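PDB 6NX0: Di-haem cytochrome c peroxidase family protein from Burkholderia thailandensis E264, which binds two c-type haems and probably acts as a peroxidase, reaching an unusually stable bis-Fe(IV) state. Local coordinates for residues R118-S121 / C122-H126; L206-P209 / D210-N213; S401-P404 / A405-Y408; V417-A420 / Y421-N424; D449-A452 / F453-L457. One frame throughout, in Å; residues are numbered along the deposited sequence.

Contact 1 (R118-S121 / C122-H126); sequences RGMS and CASCH. With HEC (heme c), chain B.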
# COMPACT_ATOMS: atom_id res chain seq x y z
N ARG A 118 -13.75 -20.67 9.33
CA ARG A 118 -13.32 -19.81 10.42
C ARG A 118 -11.82 -19.96 10.68
O ARG A 118 -11.21 -21.00 10.38
CB ARG A 118 -14.10 -20.15 11.70
N GLY A 119 -11.23 -18.91 11.26
CA GLY A 119 -9.85 -18.96 11.67
C GLY A 119 -8.97 -17.84 11.14
O GLY A 119 -7.84 -17.67 11.61
N MET A 120 -9.47 -17.08 10.19
CA MET A 120 -8.73 -15.99 9.57
C MET A 120 -9.38 -14.67 9.96
O MET A 120 -10.59 -14.49 9.79
CB MET A 120 -8.69 -16.18 8.05
CG MET A 120 -8.36 -14.92 7.28
SD MET A 120 -7.94 -15.25 5.55
CE MET A 120 -6.25 -15.77 5.75
N SER A 121 -8.59 -13.77 10.55
CA SER A 121 -9.00 -12.41 10.85
C SER A 121 -8.23 -11.47 9.93
O SER A 121 -7.32 -11.88 9.20
CB SER A 121 -8.70 -12.07 12.30
OG SER A 121 -7.30 -12.03 12.50
N CYS A 122 -8.55 -10.18 10.01
CA CYS A 122 -7.72 -9.19 9.32
C CYS A 122 -6.25 -9.34 9.66
O CYS A 122 -5.37 -9.18 8.80
CB CYS A 122 -8.16 -7.77 9.69
SG CYS A 122 -9.90 -7.37 9.49
N ALA A 123 -5.96 -9.63 10.93
CA ALA A 123 -4.58 -9.76 11.38
C ALA A 123 -3.84 -10.92 10.72
O ALA A 123 -2.60 -10.92 10.75
CB ALA A 123 -4.57 -9.93 12.89
N SER A 124 -4.56 -11.89 10.13
CA SER A 124 -3.94 -13.00 9.41
C SER A 124 -3.16 -12.56 8.19
O SER A 124 -2.32 -13.33 7.70
CB SER A 124 -5.01 -14.01 8.97
OG SER A 124 -5.72 -14.51 10.09
N CYS A 125 -3.40 -11.35 7.69
CA CYS A 125 -2.63 -10.78 6.59
C CYS A 125 -2.02 -9.43 6.93
O CYS A 125 -1.38 -8.82 6.06
CB CYS A 125 -3.52 -10.63 5.36
SG CYS A 125 -4.11 -12.24 4.80
N HIS A 126 -2.22 -8.95 8.14
CA HIS A 126 -1.77 -7.63 8.61
C HIS A 126 -1.36 -7.85 10.07
O HIS A 126 -2.11 -7.56 10.98
CB HIS A 126 -2.89 -6.59 8.48
CG HIS A 126 -3.36 -6.36 7.08
ND1 HIS A 126 -2.61 -5.68 6.15
CD2 HIS A 126 -4.52 -6.71 6.46
CE1 HIS A 126 -3.29 -5.61 5.01
NE2 HIS A 126 -4.44 -6.23 5.18
FE HEC B . -6.18 -6.25 3.87
CHA HEC B . -5.08 -4.00 1.47
CHB HEC B . -7.57 -3.68 5.60
CHC HEC B . -8.07 -8.47 5.69
CHD HEC B . -4.92 -8.88 2.04
NA HEC B . -6.22 -4.23 3.63
C1A HEC B . -5.74 -3.50 2.56
C2A HEC B . -5.99 -2.11 2.81
C3A HEC B . -6.58 -2.02 4.00
C4A HEC B . -6.82 -3.35 4.50
CMA HEC B . -7.12 -0.76 4.66
CAA HEC B . -5.62 -0.96 1.84
CBA HEC B . -4.28 -0.36 2.23
CGA HEC B . -3.79 0.67 1.24
O1A HEC B . -2.77 1.32 1.59
O2A HEC B . -4.30 0.72 0.08
NB HEC B . -7.57 -6.13 5.34
C1B HEC B . -8.03 -4.94 5.90
C2B HEC B . -9.01 -5.27 6.90
C3B HEC B . -9.23 -6.59 6.86
C4B HEC B . -8.30 -7.15 5.90
CMB HEC B . -9.72 -4.24 7.77
CAB HEC B . -10.17 -7.44 7.73
CBB HEC B . -11.65 -7.09 7.41
NC HEC B . -6.42 -8.27 3.87
C1C HEC B . -7.22 -8.99 4.75
C2C HEC B . -6.85 -10.38 4.62
C3C HEC B . -5.95 -10.51 3.64
C4C HEC B . -5.69 -9.18 3.13
CMC HEC B . -7.34 -11.49 5.56
CAC HEC B . -5.04 -11.73 3.38
CBC HEC B . -5.83 -12.92 2.84
ND HEC B . -5.15 -6.40 2.13
C1D HEC B . -4.70 -7.61 1.57
C2D HEC B . -4.09 -7.31 0.29
C3D HEC B . -4.20 -5.84 0.09
C4D HEC B . -4.86 -5.33 1.26
CMD HEC B . -3.57 -8.34 -0.70
CAD HEC B . -3.74 -5.04 -1.14
CBD HEC B . -4.73 -5.35 -2.25
CGD HEC B . -4.66 -4.37 -3.40
O1D HEC B . -3.82 -3.44 -3.35
O2D HEC B . -5.42 -4.61 -4.38
O HOH W 1 -7.81 -6.28 2.41
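Met120 packs at once against Ser124 and the rim of the haem. Its CB begins near Ser124 OG, and CG rests on Ser124 CB at 3.9 Å. Met120 SD then turns to the haem methyl CMC, 3.8 Å away, while Met120 CE comes back over Ser124 CB and ends 4.2 Å from Cys125 SG. The division of labour follows from the bend at chi3 (-80°), which keeps CE on the peptide side while SD meets the porphyrin substituent. Beneath this thioether, Ser121 and Ser124 are joined twice. Ser121 N donates to Ser124 OG over 3.0 Å, and Ser124 N donates to Ser121 O over 2.9 Å. A weak bond from Ala123 N to Ser121 OG adds to the turn. These links shape the CXXCH signature of c-type cytochromes: Cys122 SG is covalently bound to haem CAB and Cys125 SG to haem CAC, each at 1.8 Å. His126 NE2 ligates the iron at 2.2 Å, with a water on the other face. A hydrogen bond from ND1 to Phe132 O fixes the rotation of that imidazole. The whole segment lies in the loop between helices 99-109 and 138-142, with Phe109 of the former touching Cys122, Ala123 and His126.

Contact 2 (L206-P209 / D210-N213); sequences LFDP and DEMN. With HEC (heme c), chain B.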
# COMPACT_ATOMS: atom_id res chain seq x y z
N LEU A 206 -13.45 -9.15 2.97
CA LEU A 206 -14.53 -9.93 3.57
C LEU A 206 -15.19 -10.88 2.58
O LEU A 206 -15.54 -12.00 2.94
CB LEU A 206 -15.58 -9.01 4.19
CG LEU A 206 -15.22 -8.34 5.51
CD1 LEU A 206 -16.25 -7.28 5.84
CD2 LEU A 206 -15.09 -9.35 6.66
N PHE A 207 -15.39 -10.45 1.32
CA PHE A 207 -16.20 -11.24 0.39
C PHE A 207 -15.40 -11.85 -0.75
O PHE A 207 -15.98 -12.59 -1.55
CB PHE A 207 -17.36 -10.38 -0.13
CG PHE A 207 -18.17 -9.81 0.98
CD1 PHE A 207 -18.83 -10.67 1.84
CD2 PHE A 207 -18.24 -8.45 1.21
CE1 PHE A 207 -19.60 -10.18 2.90
CE2 PHE A 207 -18.99 -7.95 2.26
CZ PHE A 207 -19.66 -8.82 3.11
N ASP A 208 -14.09 -11.66 -0.76
CA ASP A 208 -13.23 -12.24 -1.80
C ASP A 208 -13.06 -13.73 -1.52
O ASP A 208 -12.57 -14.09 -0.44
CB ASP A 208 -11.90 -11.50 -1.77
CG ASP A 208 -10.95 -11.86 -2.90
OD1 ASP A 208 -11.05 -12.94 -3.50
OD2 ASP A 208 -10.05 -11.01 -3.14
N PRO A 209 -13.40 -14.61 -2.45
CA PRO A 209 -13.20 -16.04 -2.17
C PRO A 209 -11.74 -16.42 -1.99
O PRO A 209 -11.47 -17.49 -1.43
CB PRO A 209 -13.81 -16.75 -3.40
CG PRO A 209 -14.09 -15.70 -4.37
CD PRO A 209 -14.14 -14.38 -3.69
N ASP A 210 -10.80 -15.61 -2.48
CA ASP A 210 -9.37 -15.88 -2.33
C ASP A 210 -8.82 -15.30 -1.04
O ASP A 210 -7.65 -15.55 -0.71
CB ASP A 210 -8.60 -15.33 -3.53
CG ASP A 210 -8.88 -16.10 -4.83
OD1 ASP A 210 -9.14 -17.31 -4.75
OD2 ASP A 210 -8.85 -15.47 -5.90
N GLU A 211 -9.63 -14.55 -0.28
CA GLU A 211 -9.21 -14.00 1.00
C GLU A 211 -10.11 -14.54 2.11
O GLU A 211 -10.01 -15.73 2.42
CB GLU A 211 -9.19 -12.46 0.93
CG GLU A 211 -8.18 -12.02 -0.18
CD GLU A 211 -7.81 -10.54 -0.15
OE1 GLU A 211 -8.60 -9.73 0.33
OE2 GLU A 211 -6.72 -10.17 -0.64
N MET A 212 -10.99 -13.74 2.73
CA MET A 212 -11.75 -14.26 3.86
C MET A 212 -12.95 -15.10 3.45
O MET A 212 -13.44 -15.87 4.27
CB MET A 212 -12.19 -13.11 4.76
CG MET A 212 -11.01 -12.23 5.19
SD MET A 212 -11.38 -10.81 6.21
CE MET A 212 -11.57 -11.58 7.83
N ASN A 213 -13.45 -14.95 2.21
CA ASN A 213 -14.38 -15.91 1.61
C ASN A 213 -15.73 -16.01 2.32
O ASN A 213 -16.38 -17.06 2.34
CB ASN A 213 -13.73 -17.29 1.55
CG ASN A 213 -14.54 -18.29 0.78
OD1 ASN A 213 -15.11 -17.98 -0.27
ND2 ASN A 213 -14.58 -19.51 1.29
FE HEC B . -6.18 -6.25 3.87
CHA HEC B . -5.08 -4.00 1.47
CHB HEC B . -7.57 -3.68 5.60
CHC HEC B . -8.07 -8.47 5.69
CHD HEC B . -4.92 -8.88 2.04
NA HEC B . -6.22 -4.23 3.63
C1A HEC B . -5.74 -3.50 2.56
C2A HEC B . -5.99 -2.11 2.81
C3A HEC B . -6.58 -2.02 4.00
C4A HEC B . -6.82 -3.35 4.50
CMA HEC B . -7.12 -0.76 4.66
CAA HEC B . -5.62 -0.96 1.84
CBA HEC B . -4.28 -0.36 2.23
CGA HEC B . -3.79 0.67 1.24
O1A HEC B . -2.77 1.32 1.59
O2A HEC B . -4.30 0.72 0.08
NB HEC B . -7.57 -6.13 5.34
C1B HEC B . -8.03 -4.94 5.90
C2B HEC B . -9.01 -5.27 6.90
C3B HEC B . -9.23 -6.59 6.86
C4B HEC B . -8.30 -7.15 5.90
CMB HEC B . -9.72 -4.24 7.77
CAB HEC B . -10.17 -7.44 7.73
CBB HEC B . -11.65 -7.09 7.41
NC HEC B . -6.42 -8.27 3.87
C1C HEC B . -7.22 -8.99 4.75
C2C HEC B . -6.85 -10.38 4.62
C3C HEC B . -5.95 -10.51 3.64
C4C HEC B . -5.69 -9.18 3.13
CMC HEC B . -7.34 -11.49 5.56
CAC HEC B . -5.04 -11.73 3.38
CBC HEC B . -5.83 -12.92 2.84
ND HEC B . -5.15 -6.40 2.13
C1D HEC B . -4.70 -7.61 1.57
C2D HEC B . -4.09 -7.31 0.29
C3D HEC B . -4.20 -5.84 0.09
C4D HEC B . -4.86 -5.33 1.26
CMD HEC B . -3.57 -8.34 -0.70
CAD HEC B . -3.74 -5.04 -1.14
CBD HEC B . -4.73 -5.35 -2.25
CGD HEC B . -4.66 -4.37 -3.40
O1D HEC B . -3.82 -3.44 -3.35
O2D HEC B . -5.42 -4.61 -4.38
O HOH W 2 -6.88 -10.19 -3.53
O HOH W 3 -9.98 -8.38 -2.35
O HOH W 1 -7.81 -6.28 2.41
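A type I turn from Asp208 to Glu211 reverses the chain just after helix 203-207, closed by Glu211 N donating to Asp208 O at 3.0 Å. Asn213 N makes a weak second bond to the same oxygen. The Asp208 side chain reinforces the turn: with CG swung opposite its own nitrogen (chi1 -173°), OD1 accepts Asp210 N at 2.9 Å, an Asx turn in which the donor comes from above the carboxylate plane. OD2 of Asp208 faces Glu211 instead, standing 4.0 Å from Glu211 OE1 with the two carboxylate planes 25° apart. Two waters bridge this acidic pair; the one 2.7 Å from Asp208 OD2 reaches Glu211 OE1 only weakly. Asp208 OD2 also forms a salt bridge with Arg157. Glu211 OE2 takes a hydrogen bond from Ser156 and lies 3.5 Å from haem CHD, on the haem face that carries the iron-bound water. Further on, Met212 runs alongside Leu206, with SD 4.0 Å from Leu206 CD2 and CG against a haem methyl. The turn thus leads from helix 203-207 toward helix 217-225, whose Leu220 packs on Leu206, while Asn213 ND2 is tied to Glu116 O in the loop after helix 99-109.

Contact 3 (S401-P404 / A405-Y408); sequences STDP and ARWY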
# COMPACT_ATOMS: atom_id res chain seq x y z
N SER A 401 16.40 -0.44 -16.90
CA SER A 401 16.50 0.12 -18.24
C SER A 401 17.80 -0.27 -18.94
O SER A 401 17.80 -0.45 -20.17
CB SER A 401 16.38 1.64 -18.19
OG SER A 401 17.45 2.25 -17.47
N THR A 402 18.89 -0.40 -18.19
CA THR A 402 20.19 -0.72 -18.80
C THR A 402 20.38 -2.22 -19.01
O THR A 402 21.17 -2.62 -19.88
CB THR A 402 21.33 -0.18 -17.93
OG1 THR A 402 21.29 -0.79 -16.64
CG2 THR A 402 21.25 1.32 -17.79
N ASP A 403 19.68 -3.07 -18.24
CA ASP A 403 19.87 -4.52 -18.28
C ASP A 403 18.51 -5.19 -18.11
O ASP A 403 18.29 -5.94 -17.14
CB ASP A 403 20.85 -4.96 -17.20
CG ASP A 403 21.29 -6.41 -17.36
OD1 ASP A 403 20.90 -7.07 -18.35
OD2 ASP A 403 22.02 -6.89 -16.46
N PRO A 404 17.58 -4.97 -19.03
CA PRO A 404 16.25 -5.58 -18.88
C PRO A 404 16.29 -7.09 -18.76
O PRO A 404 15.45 -7.65 -18.04
CB PRO A 404 15.49 -5.12 -20.14
CG PRO A 404 16.57 -4.65 -21.10
CD PRO A 404 17.66 -4.13 -20.24
N ALA A 405 17.22 -7.77 -19.44
CA ALA A 405 17.20 -9.24 -19.40
C ALA A 405 17.41 -9.78 -17.99
O ALA A 405 16.90 -10.85 -17.67
CB ALA A 405 18.27 -9.81 -20.34
N ARG A 406 18.16 -9.05 -17.14
CA ARG A 406 18.40 -9.48 -15.77
C ARG A 406 17.10 -9.53 -14.97
O ARG A 406 16.94 -10.39 -14.10
CB ARG A 406 19.40 -8.53 -15.10
CG ARG A 406 19.58 -8.65 -13.57
CD ARG A 406 20.54 -7.58 -13.04
NE ARG A 406 20.61 -7.49 -11.58
CZ ARG A 406 21.36 -6.61 -10.90
NH1 ARG A 406 22.12 -5.73 -11.55
NH2 ARG A 406 21.35 -6.60 -9.57
N TRP A 407 16.18 -8.62 -15.27
CA TRP A 407 14.98 -8.45 -14.46
C TRP A 407 13.77 -9.15 -15.06
O TRP A 407 12.92 -9.64 -14.31
CB TRP A 407 14.68 -6.96 -14.29
CG TRP A 407 15.80 -6.29 -13.56
CD1 TRP A 407 16.80 -5.54 -14.10
CD2 TRP A 407 16.09 -6.40 -12.17
NE1 TRP A 407 17.68 -5.16 -13.13
CE2 TRP A 407 17.27 -5.66 -11.93
CE3 TRP A 407 15.46 -7.03 -11.09
CZ2 TRP A 407 17.83 -5.54 -10.66
CZ3 TRP A 407 16.01 -6.89 -9.83
CH2 TRP A 407 17.18 -6.15 -9.62
N TYR A 408 13.68 -9.21 -16.39
CA TYR A 408 12.48 -9.69 -17.05
C TYR A 408 12.68 -11.09 -17.61
O TYR A 408 12.20 -11.42 -18.71
CB TYR A 408 12.05 -8.71 -18.13
CG TYR A 408 11.71 -7.34 -17.56
CD1 TYR A 408 10.73 -7.19 -16.57
CD2 TYR A 408 12.37 -6.20 -17.99
CE1 TYR A 408 10.42 -5.94 -16.02
CE2 TYR A 408 12.08 -4.96 -17.46
CZ TYR A 408 11.09 -4.83 -16.48
OH TYR A 408 10.81 -3.61 -15.97
O HOH W 4 19.56 -6.88 -20.88
O HOH W 5 23.10 -5.23 -14.61
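Pro404 O is gripped by two backbone donors, Tyr408 N at 2.9 Å and Trp407 N at 3.0 Å. The first bond is almost collinear with the carbonyl (C=O...N 174°), whereas Trp407 N sits well above the carbonyl plane. One residue earlier, Asp403 O accepts Arg406 N at 3.1 Å. The Asp403 carboxylate lies against the aliphatic root of Arg406, OD2 being 3.4 Å from its CB, and the two side chains run at about a right angle. Their charges do not touch; a water bonded to Asp403 OD2 and Arg406 NH1 joins them, and a second water links Asp403 OD1 to Ala405 N. Extended from CG to NE, Arg406 lays CG over the rim of one Trp407 face and carries its guanidinium past the six-membered ring, where Trp407 CZ2 lies 3.4 Å from the guanidinium plane. Pro404 CB meets the Tyr408 ring at its edge, 3.9 Å from CD2. Outside partners satisfy the aromatic polar atoms: Thr399 OG1 for Trp407 NE1 and Ala328 O for Tyr408 OH. Bonds spanning both three and four residues mark a short, weakly bonded helical turn, here laid against helix 390-399 of the second cytochrome c domain, the helix that supplies the axial haem ligand Tyr397.

Contact 4 (V417-A420 / Y421-N424); sequences VPRA and YRGN. With NO3 (nitrate ion), chain D.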
# COMPACT_ATOMS: atom_id res chain seq x y z
N VAL A 417 3.60 -6.34 -18.56
CA VAL A 417 2.74 -5.34 -19.17
C VAL A 417 2.36 -5.84 -20.56
O VAL A 417 3.23 -6.23 -21.33
CB VAL A 417 3.45 -3.97 -19.26
CG1 VAL A 417 2.56 -2.96 -19.92
CG2 VAL A 417 3.91 -3.48 -17.87
N PRO A 418 1.08 -5.85 -20.90
CA PRO A 418 0.69 -6.26 -22.26
C PRO A 418 1.39 -5.39 -23.29
O PRO A 418 1.67 -4.22 -23.05
CB PRO A 418 -0.83 -6.03 -22.28
CG PRO A 418 -1.25 -5.88 -20.86
CD PRO A 418 -0.07 -5.42 -20.09
N ARG A 419 1.62 -5.95 -24.48
CA ARG A 419 2.21 -5.16 -25.56
C ARG A 419 1.44 -3.87 -25.78
O ARG A 419 2.03 -2.81 -26.06
CB ARG A 419 2.24 -5.96 -26.87
CG ARG A 419 3.44 -6.87 -26.99
CD ARG A 419 3.44 -7.65 -28.29
NE ARG A 419 2.50 -8.76 -28.23
CZ ARG A 419 1.37 -8.86 -28.93
NH1 ARG A 419 0.59 -9.92 -28.76
NH2 ARG A 419 1.02 -7.91 -29.80
N ALA A 420 0.11 -3.92 -25.60
CA ALA A 420 -0.74 -2.77 -25.84
C ALA A 420 -0.45 -1.60 -24.92
O ALA A 420 -0.80 -0.47 -25.26
CB ALA A 420 -2.22 -3.14 -25.67
N TYR A 421 0.17 -1.83 -23.76
CA TYR A 421 0.37 -0.77 -22.78
C TYR A 421 1.83 -0.54 -22.44
O TYR A 421 2.13 0.23 -21.50
CB TYR A 421 -0.41 -1.09 -21.49
CG TYR A 421 -1.87 -1.34 -21.75
CD1 TYR A 421 -2.63 -0.43 -22.49
CD2 TYR A 421 -2.50 -2.48 -21.25
CE1 TYR A 421 -3.97 -0.68 -22.75
CE2 TYR A 421 -3.83 -2.72 -21.50
CZ TYR A 421 -4.56 -1.82 -22.24
OH TYR A 421 -5.91 -2.04 -22.49
N ARG A 422 2.76 -1.14 -23.18
CA ARG A 422 4.17 -0.92 -22.88
C ARG A 422 4.57 0.55 -22.96
O ARG A 422 5.43 1.00 -22.21
CB ARG A 422 5.02 -1.79 -23.79
CG ARG A 422 4.72 -3.26 -23.46
CD ARG A 422 5.92 -4.16 -23.45
NE ARG A 422 5.54 -5.57 -23.43
CZ ARG A 422 5.83 -6.45 -24.39
NH1 ARG A 422 6.51 -6.08 -25.47
NH2 ARG A 422 5.45 -7.72 -24.26
N GLY A 423 3.94 1.33 -23.84
CA GLY A 423 4.22 2.76 -23.93
C GLY A 423 3.75 3.58 -22.75
O GLY A 423 4.12 4.75 -22.62
N ASN A 424 2.92 3.00 -21.88
CA ASN A 424 2.46 3.69 -20.69
C ASN A 424 3.55 3.72 -19.62
O ASN A 424 3.45 4.52 -18.68
CB ASN A 424 1.24 3.01 -20.08
CG ASN A 424 -0.06 3.25 -20.84
OD1 ASN A 424 -0.13 3.96 -21.84
ND2 ASN A 424 -1.13 2.61 -20.35
N NO3 D . 1.29 1.47 -25.88
O1 NO3 D . 0.64 1.83 -26.91
O2 NO3 D . 2.11 0.54 -25.93
O3 NO3 D . 1.06 2.04 -24.79
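A beta turn from Pro418 to Tyr421, within the long loop between helices 404-407 and 444-455, is closed by Tyr421 N donating to Pro418 O at 2.9 Å. Its two central residues, Arg419 and Ala420, both have helical backbone angles, and the winding continues with a weak bond from Arg422 N to Arg419 O. Ala420 CB stands over the centre of one face of the Tyr421 ring, 4.1 Å from the ring centroid, in a CH-pi contact. Pro418 CG meets the same ring obliquely, 3.6 Å from Tyr421 CD2, and Val417 CG1 packs on Tyr421 CB at 3.8 Å. This is a surface turn of the second cytochrome c domain, with Arg419 and Ala420 exposed and Val417 buried beneath it; Tyr421 also touches Cys364. The side chain of Val417 is about 8 Å from that of the haem-binding residue His383. Arg422 folds back over the turn: a bend at chi2 (-139°) brings NE to Val417 O, where it donates over 3.2 Å at 157°, with the acceptor only slightly out of the guanidinium plane. Arg419 CG covers one face of that guanidinium, 3.2 Å above its plane. The two guanidinium planes are 79° apart, so the groups do not stack. Gly423 N gives a nearly straight hydrogen bond of 2.9 Å to O2 of a nitrate ion that probably came from the crystallisation liquor. Asn424 ND2 is bonded to the carbonyl oxygens of Thr361 and Cys364.

Contact 5 (D449-A452 / F453-L457); sequences DLVA and FLRTL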
# COMPACT_ATOMS: atom_id res chain seq x y z
N ASP A 449 23.80 1.93 0.11
CA ASP A 449 23.53 3.08 0.96
C ASP A 449 22.04 3.42 1.00
O ASP A 449 21.51 3.78 2.06
CB ASP A 449 24.35 4.27 0.48
CG ASP A 449 25.85 4.10 0.70
OD1 ASP A 449 26.26 3.14 1.41
OD2 ASP A 449 26.63 4.93 0.15
N LEU A 450 21.35 3.30 -0.14
CA LEU A 450 19.90 3.49 -0.17
C LEU A 450 19.19 2.49 0.73
O LEU A 450 18.29 2.86 1.49
CB LEU A 450 19.38 3.38 -1.60
CG LEU A 450 19.60 4.63 -2.48
CD1 LEU A 450 19.41 4.29 -3.96
CD2 LEU A 450 18.68 5.73 -2.07
N VAL A 451 19.60 1.21 0.68
CA VAL A 451 19.04 0.22 1.60
C VAL A 451 19.28 0.63 3.05
O VAL A 451 18.37 0.56 3.88
CB VAL A 451 19.62 -1.17 1.30
CG1 VAL A 451 19.23 -2.18 2.39
CG2 VAL A 451 19.20 -1.63 -0.07
N ALA A 452 20.50 1.07 3.37
CA ALA A 452 20.77 1.52 4.74
C ALA A 452 19.82 2.64 5.15
O ALA A 452 19.29 2.66 6.27
CB ALA A 452 22.22 1.98 4.86
N PHE A 453 19.55 3.59 4.25
CA PHE A 453 18.61 4.63 4.59
C PHE A 453 17.20 4.08 4.80
O PHE A 453 16.52 4.45 5.75
CB PHE A 453 18.62 5.71 3.52
CG PHE A 453 17.52 6.68 3.70
CD1 PHE A 453 17.48 7.50 4.80
CD2 PHE A 453 16.49 6.76 2.76
CE1 PHE A 453 16.42 8.38 4.99
CE2 PHE A 453 15.44 7.64 2.94
CZ PHE A 453 15.39 8.44 4.05
N LEU A 454 16.73 3.19 3.91
CA LEU A 454 15.37 2.68 4.08
C LEU A 454 15.20 1.94 5.40
O LEU A 454 14.10 1.91 5.96
CB LEU A 454 15.01 1.77 2.91
CG LEU A 454 14.90 2.51 1.56
CD1 LEU A 454 14.59 1.50 0.44
CD2 LEU A 454 13.85 3.62 1.63
N ARG A 455 16.27 1.33 5.90
CA ARG A 455 16.17 0.63 7.17
C ARG A 455 15.97 1.59 8.35
O ARG A 455 15.50 1.15 9.41
CB ARG A 455 17.43 -0.23 7.35
CG ARG A 455 17.53 -1.38 6.37
CD ARG A 455 18.98 -1.96 6.30
NE ARG A 455 19.42 -2.44 7.61
CZ ARG A 455 19.16 -3.64 8.11
NH1 ARG A 455 18.45 -4.52 7.42
NH2 ARG A 455 19.61 -3.96 9.33
N THR A 456 16.26 2.88 8.20
CA THR A 456 15.97 3.84 9.26
C THR A 456 14.48 4.16 9.40
O THR A 456 14.09 4.83 10.36
CB THR A 456 16.73 5.17 9.06
OG1 THR A 456 16.11 5.97 8.02
CG2 THR A 456 18.22 4.95 8.78
N LEU A 457 13.65 3.70 8.47
CA LEU A 457 12.23 4.01 8.49
C LEU A 457 11.41 2.96 9.23
O LEU A 457 10.18 3.00 9.19
CB LEU A 457 11.71 4.15 7.06
CG LEU A 457 12.54 4.99 6.10
CD1 LEU A 457 11.85 5.10 4.75
CD2 LEU A 457 12.78 6.37 6.69
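Phe453 N donates to Asp449 O at 2.9 Å. The CB of Phe453 packs 3.5 Å from Leu450 O. With CG opposite the backbone nitrogen (chi1 170°), the ring leads away from residues 449-452 to meet Phe293 of helix 284-293, the two planes at about 60°. Leu454 follows with N bonded to Leu450 O at 2.9 Å; its CG touches the same oxygen at 3.4 Å. Arg455 N then takes Val451 O at 3.0 Å and, weakly, Ala452 O as well. Its side chain runs across Val451, with Arg455 CD 3.9 Å from Val451 CG1, before a bend at chi3 (59°) turns the guanidinium off toward Pro467 O, which NH1 binds. At Thr456 the side chain folds back along the chain: OG1 lies between the backbone nitrogen and the carbonyl carbon and donates to Phe453 O at 2.8 Å, in the carbonyl plane. Thr456 N reaches that oxygen too, so one carbonyl serves two donors. Leu457 N closes on Leu454 O. Regular four-residue bonds thus give way to three-residue ones along residues 453-457, and a buried hydroxyl finds its acceptor within the backbone. The apolar side chains pack outward, Leu454 on helix 390-399, Phe453 on helix 284-293 and Leu450 beside the second haem, so cohesion within the contact is mainly main-chain hydrogen bonding.

How the contacts relate
All five contacts are local and follow one another in series along the chain; none nests within or crosses another. Contact 1 shapes the haem-attachment turn after helix 99-109, and contact 2 turns the chain between helices 203-207 and 217-225. These two meet directly, Met212 CE packing 3.6 Å from Met120 O, and both line the same haem. The other three belong to the second cytochrome c domain. Contact 3 forms the short helix after 390-399, contact 4 a turn in the following loop, with centres about 16 Å apart. Contact 5 lies in the C-terminal part of helix 444-455 beside the other haem, with its centre about 35 Å from that of contact 2, across the molecule.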